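Local coordinates for protein hydroalkoxylation enzyme phnH (PDB 6JJS) that catalyses an intramolecular hydroalkoxylation that closes a ring to give (2'R)-atrovenetin during fungal phenalenone biosynthesis, at residues Asp46-Ala51 / Leu75-Ala80. Residues are numbered along the deposited sequence; the frame is centred on the assembly and turned at random.
Sequences DAQIKA and LSTRGA
I49 and R78 hold each other as a hydrogen-bonded antiparallel pair, with R78 N to I49 O at 2.8 Å and I49 N to R78 O at 2.9 Å. A51 and S76 repeat the pattern, A51 N to S76 O and S76 N to A51 O, each 3.0 Å. On the face carrying these four side chains, buried A51 rests its CB 3.9 Å from S76 OG; both residues are small, and the serine also supplies a hydroxyl for water. S76 turns OG between its own N and carbonyl carbon (chi1 61°), where it meets two waters at 2.8 Å each; one donates to I49 O, the other to A51 O. The opposite face carries Q48, K50 and T77. K50 CG lies 3.7 Å from T77 CB, the two side chains running alongside each other, and the extended lysine chain carries NZ past the branched threonine. G79, the non-hydrogen-bonded partner of Q48, brings no side chain there; Q48 CB is 4.0 Å from G79 CA. Beyond it A80 N bonds to A47 O at 2.9 Å, nearly straight but from above the carbonyl plane. A47 and Q48 pack against their counterparts in a second subunit. Cohesion of this beta hairpin, strands 48-61 and 67-79, thus rests chiefly on backbone bonds, with two waters joining the S76 hydroxyl to the I49 and A51 carbonyls.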
loop_
_atom_site.group_PDB
_atom_site.type_symbol
_atom_site.label_atom_id
_atom_site.label_comp_id
_atom_site.label_asym_id
_atom_site.label_seq_id
_atom_site.Cartn_x
_atom_site.Cartn_y
_atom_site.Cartn_z
ATOM N N ASP A 46 -12.266 -16.788 13.528
ATOM C CA ASP A 46 -13.593 -17.223 13.021
ATOM C C ASP A 46 -14.052 -16.294 11.884
ATOM O O ASP A 46 -14.838 -16.738 11.053
ATOM C CB ASP A 46 -14.617 -17.245 14.157
ATOM C CG ASP A 46 -14.428 -18.381 15.145
ATOM O OD1 ASP A 46 -13.747 -19.371 14.796
ATOM O OD2 ASP A 46 -14.938 -18.246 16.271
ATOM N N ALA A 47 -13.627 -15.029 11.873
ATOM C CA ALA A 47 -14.117 -14.028 10.899
ATOM C C ALA A 47 -13.359 -14.133 9.575
ATOM O O ALA A 47 -13.963 -13.904 8.539
ATOM C CB ALA A 47 -13.992 -12.639 11.461
ATOM N N GLN A 48 -12.054 -14.397 9.604
ATOM C CA GLN A 48 -11.232 -14.374 8.379
ATOM C C GLN A 48 -9.884 -15.036 8.620
ATOM O O GLN A 48 -9.449 -15.148 9.787
ATOM C CB GLN A 48 -11.139 -12.954 7.795
ATOM C CG GLN A 48 -10.633 -11.896 8.755
ATOM C CD GLN A 48 -10.535 -10.512 8.156
ATOM O OE1 GLN A 48 -9.761 -9.680 8.634
ATOM N NE2 GLN A 48 -11.345 -10.236 7.136
ATOM N N ILE A 49 -9.277 -15.484 7.542
ATOM C CA ILE A 49 -7.899 -16.031 7.517
ATOM C C ILE A 49 -7.042 -15.134 6.632
ATOM O O ILE A 49 -7.407 -14.887 5.473
ATOM C CB ILE A 49 -7.905 -17.466 6.987
ATOM C CG1 ILE A 49 -8.578 -18.402 7.992
ATOM C CG2 ILE A 49 -6.507 -17.930 6.616
ATOM C CD1 ILE A 49 -8.861 -19.783 7.400
ATOM N N LYS A 50 -5.923 -14.671 7.174
ATOM C CA LYS A 50 -4.917 -13.924 6.399
ATOM C C LYS A 50 -3.669 -14.787 6.222
ATOM O O LYS A 50 -3.197 -15.398 7.196
ATOM C CB LYS A 50 -4.571 -12.621 7.104
ATOM C CG LYS A 50 -5.756 -11.719 7.415
ATOM C CD LYS A 50 -5.307 -10.348 7.858
ATOM C CE LYS A 50 -6.372 -9.543 8.550
ATOM N NZ LYS A 50 -5.806 -8.225 8.923
ATOM N N ALA A 51 -3.174 -14.826 4.999
ATOM C CA ALA A 51 -2.033 -15.684 4.634
ATOM C C ALA A 51 -1.051 -14.923 3.753
ATOM O O ALA A 51 -1.452 -14.031 2.959
ATOM C CB ALA A 51 -2.533 -16.925 3.963
ATOM N N LEU A 75 -0.405 -11.585 -0.568
ATOM C CA LEU A 75 -1.088 -11.467 0.738
ATOM C C LEU A 75 -2.590 -11.593 0.484
ATOM O O LEU A 75 -3.114 -10.905 -0.386
ATOM C CB LEU A 75 -0.756 -10.121 1.399
ATOM C CG LEU A 75 0.686 -9.935 1.863
ATOM C CD1 LEU A 75 0.861 -8.586 2.539
ATOM C CD2 LEU A 75 1.095 -11.029 2.817
ATOM N N SER A 76 -3.254 -12.498 1.178
ATOM C CA SER A 76 -4.700 -12.742 0.936
ATOM C C SER A 76 -5.465 -12.672 2.251
ATOM O O SER A 76 -4.909 -13.039 3.315
ATOM C CB SER A 76 -4.921 -14.046 0.246
ATOM O OG SER A 76 -4.447 -15.103 1.045
ATOM N N THR A 77 -6.712 -12.216 2.193
ATOM C CA THR A 77 -7.652 -12.401 3.321
ATOM C C THR A 77 -8.919 -13.067 2.810
ATOM O O THR A 77 -9.533 -12.577 1.884
ATOM C CB THR A 77 -7.784 -11.284 4.363
ATOM O OG1 THR A 77 -9.122 -10.913 4.728
ATOM C CG2 THR A 77 -6.840 -10.131 4.178
ATOM N N ARG A 78 -9.168 -14.225 3.406
ATOM C CA ARG A 78 -10.280 -15.145 3.053
ATOM C C ARG A 78 -11.320 -14.993 4.159
ATOM O O ARG A 78 -11.065 -15.404 5.298
ATOM C CB ARG A 78 -9.756 -16.583 2.925
ATOM C CG ARG A 78 -8.660 -16.788 1.895
ATOM C CD ARG A 78 -8.140 -18.224 1.905
ATOM N NE ARG A 78 -7.369 -18.439 0.696
ATOM C CZ ARG A 78 -7.846 -18.990 -0.418
ATOM N NH1 ARG A 78 -7.076 -19.074 -1.489
ATOM N NH2 ARG A 78 -9.064 -19.505 -0.449
ATOM N N GLY A 79 -12.454 -14.368 3.838
ATOM C CA GLY A 79 -13.528 -14.132 4.807
ATOM C C GLY A 79 -14.347 -15.378 5.085
ATOM O O GLY A 79 -14.448 -16.248 4.199
ATOM N N ALA A 80 -14.851 -15.496 6.310
ATOM C CA ALA A 80 -15.890 -16.497 6.648
ATOM C C ALA A 80 -17.064 -16.320 5.691
ATOM O O ALA A 80 -17.776 -17.286 5.483
ATOM C CB ALA A 80 -16.333 -16.345 8.071
HETATM O O HOH W 1 -5.730 -16.248 3.251
HETATM O O HOH W 2 -1.758 -15.342 0.152
#